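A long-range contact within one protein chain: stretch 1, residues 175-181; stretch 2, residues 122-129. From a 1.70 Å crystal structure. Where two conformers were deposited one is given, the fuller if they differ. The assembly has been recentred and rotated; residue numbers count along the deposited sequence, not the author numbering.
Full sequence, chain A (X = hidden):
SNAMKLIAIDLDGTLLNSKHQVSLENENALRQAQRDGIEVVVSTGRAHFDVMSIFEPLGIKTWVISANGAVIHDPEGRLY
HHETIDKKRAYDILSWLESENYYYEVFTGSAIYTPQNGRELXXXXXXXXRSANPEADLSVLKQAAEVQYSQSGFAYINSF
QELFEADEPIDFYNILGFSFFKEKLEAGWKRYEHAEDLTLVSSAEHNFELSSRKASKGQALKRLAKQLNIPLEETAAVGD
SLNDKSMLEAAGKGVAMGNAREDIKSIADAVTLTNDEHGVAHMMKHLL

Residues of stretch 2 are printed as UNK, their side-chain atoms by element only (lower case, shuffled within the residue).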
# COMPACT_ATOMS: atom_id res chain seq x y z
N ILE A 175 -2.86 -8.89 5.47
CA ILE A 175 -1.96 -10.04 5.42
C ILE A 175 -1.40 -10.16 4.02
O ILE A 175 -2.14 -10.29 3.04
CB ILE A 175 -2.70 -11.35 5.77
CG1 ILE A 175 -3.25 -11.27 7.20
CG2 ILE A 175 -1.75 -12.54 5.65
CD1 ILE A 175 -4.16 -12.44 7.59
N LEU A 176 -0.07 -10.09 3.92
CA LEU A 176 0.60 -10.21 2.63
C LEU A 176 1.14 -11.64 2.49
O LEU A 176 1.75 -12.17 3.41
CB LEU A 176 1.75 -9.21 2.54
CG LEU A 176 2.61 -9.21 1.26
CD1 LEU A 176 3.23 -7.83 1.06
CD2 LEU A 176 3.69 -10.29 1.34
N GLY A 177 0.86 -12.25 1.34
CA GLY A 177 1.34 -13.58 1.03
C GLY A 177 2.27 -13.47 -0.16
O GLY A 177 2.00 -12.71 -1.08
N PHE A 178 3.36 -14.23 -0.16
CA PHE A 178 4.34 -14.16 -1.24
C PHE A 178 4.86 -15.54 -1.63
O PHE A 178 5.02 -16.41 -0.78
CB PHE A 178 5.51 -13.29 -0.78
CG PHE A 178 6.71 -13.29 -1.71
CD1 PHE A 178 6.92 -12.24 -2.60
CD2 PHE A 178 7.63 -14.33 -1.67
CE1 PHE A 178 8.05 -12.22 -3.43
CE2 PHE A 178 8.77 -14.33 -2.49
CZ PHE A 178 8.97 -13.26 -3.37
N SER A 179 5.13 -15.71 -2.92
CA SER A 179 5.71 -16.96 -3.42
C SER A 179 6.42 -16.70 -4.75
O SER A 179 5.93 -15.95 -5.59
CB SER A 179 4.64 -18.03 -3.64
OG SER A 179 5.26 -19.24 -4.06
N PHE A 180 7.58 -17.33 -4.92
CA PHE A 180 8.34 -17.18 -6.16
C PHE A 180 7.67 -17.96 -7.29
O PHE A 180 7.93 -17.70 -8.47
CB PHE A 180 9.76 -17.76 -6.00
CG PHE A 180 10.66 -16.95 -5.13
CD1 PHE A 180 11.09 -15.69 -5.53
CD2 PHE A 180 11.12 -17.46 -3.92
CE1 PHE A 180 11.97 -14.95 -4.75
CE2 PHE A 180 12.00 -16.72 -3.13
CZ PHE A 180 12.42 -15.47 -3.54
N PHE A 181 6.80 -18.89 -6.92
CA PHE A 181 6.15 -19.77 -7.89
C PHE A 181 4.77 -19.39 -8.40
O PHE A 181 3.82 -19.25 -7.63
CB PHE A 181 6.13 -21.18 -7.31
CG PHE A 181 7.47 -21.62 -6.79
CD1 PHE A 181 8.50 -21.91 -7.68
CD2 PHE A 181 7.72 -21.67 -5.42
CE1 PHE A 181 9.77 -22.25 -7.21
CE2 PHE A 181 8.98 -22.00 -4.94
CZ PHE A 181 10.01 -22.30 -5.84
N UNK A 122 13.83 -9.47 2.28
CA UNK A 122 14.39 -8.58 1.27
C UNK A 122 13.89 -9.01 -0.11
O UNK A 122 13.66 -8.17 -0.98
c UNK A 122 15.93 -8.63 1.29
c UNK A 122 18.15 -7.84 0.45
c UNK A 122 16.27 -6.23 0.72
c UNK A 122 16.64 -7.65 0.35
N UNK A 123 13.71 -10.31 -0.31
CA UNK A 123 13.21 -10.78 -1.60
C UNK A 123 11.79 -10.26 -1.83
O UNK A 123 11.42 -9.92 -2.96
o UNK A 123 15.47 -12.12 -2.50
c UNK A 123 14.63 -12.86 -1.94
o UNK A 123 14.89 -14.02 -1.58
c UNK A 123 13.23 -12.31 -1.68
N UNK A 124 10.99 -10.21 -0.77
CA UNK A 124 9.63 -9.71 -0.89
C UNK A 124 9.70 -8.23 -1.30
O UNK A 124 8.99 -7.78 -2.20
c UNK A 124 8.85 -9.84 0.45
c UNK A 124 7.48 -9.16 0.32
c UNK A 124 8.67 -11.32 0.81
N UNK A 125 10.57 -7.48 -0.63
CA UNK A 125 10.71 -6.06 -0.94
C UNK A 125 11.26 -5.82 -2.34
O UNK A 125 10.76 -4.96 -3.07
o UNK A 125 8.58 -5.29 1.81
c UNK A 125 10.95 -5.39 1.48
o UNK A 125 9.61 -3.45 1.20
c UNK A 125 11.59 -5.40 0.11
c UNK A 125 9.61 -4.66 1.49
N UNK A 126 12.28 -6.59 -2.72
CA UNK A 126 12.85 -6.44 -4.05
C UNK A 126 11.77 -6.67 -5.11
O UNK A 126 11.76 -6.02 -6.15
c UNK A 126 14.92 -7.20 -5.44
c UNK A 126 15.58 -5.83 -5.32
c UNK A 126 15.98 -8.30 -5.48
c UNK A 126 13.99 -7.44 -4.25
N UNK A 127 10.85 -7.59 -4.84
CA UNK A 127 9.77 -7.86 -5.79
C UNK A 127 8.89 -6.60 -5.94
O UNK A 127 8.41 -6.31 -7.03
c UNK A 127 8.92 -9.05 -5.31
c UNK A 127 7.77 -9.38 -6.26
o UNK A 127 6.62 -9.50 -5.79
o UNK A 127 8.02 -9.52 -7.48
N UNK A 128 8.70 -5.87 -4.85
CA UNK A 128 7.91 -4.64 -4.90
C UNK A 128 8.60 -3.63 -5.83
O UNK A 128 7.97 -3.06 -6.71
c UNK A 128 7.05 -3.95 -1.17
n UNK A 128 6.30 -4.49 -0.05
n UNK A 128 4.43 -4.75 1.27
n UNK A 128 4.30 -3.51 -0.66
c UNK A 128 7.78 -3.99 -3.52
c UNK A 128 5.00 -4.26 0.18
c UNK A 128 6.93 -4.72 -2.49
N UNK A 129 9.90 -3.43 -5.60
CA UNK A 129 10.71 -2.50 -6.39
C UNK A 129 10.68 -2.86 -7.87
O UNK A 129 10.39 -2.03 -8.72
c UNK A 129 13.12 -0.36 -5.04
c UNK A 129 13.49 0.48 -3.98
c UNK A 129 12.62 -1.14 -2.41
c UNK A 129 12.51 -1.59 -4.79
c UNK A 129 13.24 0.09 -2.66
c UNK A 129 12.18 -2.52 -5.94
c UNK A 129 12.26 -1.97 -3.47

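Position 122 carries four side-chain carbons, forked at the second, and none comes near stretch 1. The fork sits one carbon beyond CB, so this is leucine, L122. Its chi1 is t and its chi2 p.

Position 123 has two side-chain carbons, the second carrying two oxygens. Its CA-to-CB bond points toward stretch 1. One of these oxygens lies 3.5 Å from CZ of F180, at the edge of the ring and near its plane. Ring edges carry slightly positive hydrogens, so a carboxylate oxygen is well placed there. The backbone also takes part: O of position 123 is 4.1 Å from CE1 of F178. The short carboxylate is aspartate, D123, and the oxygen near F180 is OD2.

Position 124 shows one carbon carrying two more, three in all. One of the two end carbons sits over one face of the F178 ring, 3.8 Å from CG of F178. Branching at CB with carbon alone means valine, V124, and this carbon is CG2. It is 4.0 Å from the ring centroid and 19° off the normal, a CH-pi contact. CG1 of V124 lies 4.1 Å from CD2 of L176 and also 4.3 Å from CD1 of F178, so this methyl touches both residues.

Position 125 has three side-chain carbons, the third carrying two oxygens. Its CA-to-CB bond points away from stretch 1, and although its end comes nearer, it makes no contact there. This is glutamate, E125. Two conformers were deposited and one is given.

Position 126 again has four carbons forked at the second, out of reach of stretch 1. It is leucine, L126, with chi1 t and chi2 p as in L122.

Position 127 has two carbons, the second with two oxygens. Its CB is 3.8 Å from CE1 of F178, at the ring edge and near its plane. This is aspartate, D127. Both carboxylate oxygens are hydrogen-bonded elsewhere in the structure.

Position 128 has three carbons, a nitrogen, then a carbon carrying two more nitrogens. One end nitrogen packs 3.3 Å from CD1 of L176, which offers no hydrogen-bond acceptor. The guanidinium makes it arginine, R128, and that nitrogen is NH2. NE of R128 forms a salt bridge of 3.0 Å with OE1 of E125, one turn back on the helix. The pairing gives the charged group a partner while its end lies beside a leucine.

Position 129 has one carbon followed by a ring of six carbons, and does not reach stretch 1. It is phenylalanine, F129.

The contact sets a strand across a helix at 91°, with axes 10.3 Å apart at closest approach. In the strand, L176 and F178 point toward the helix, while G177 between them makes no contact. V124 meets both, and D123, D127 and R128 add to the packing. F180, beyond the strand, extends it to D123. No hydrogen bond or salt bridge crosses between the stretches, so the contact rests on side-chain packing.

Stretch 2 122-129: LDVELDRF
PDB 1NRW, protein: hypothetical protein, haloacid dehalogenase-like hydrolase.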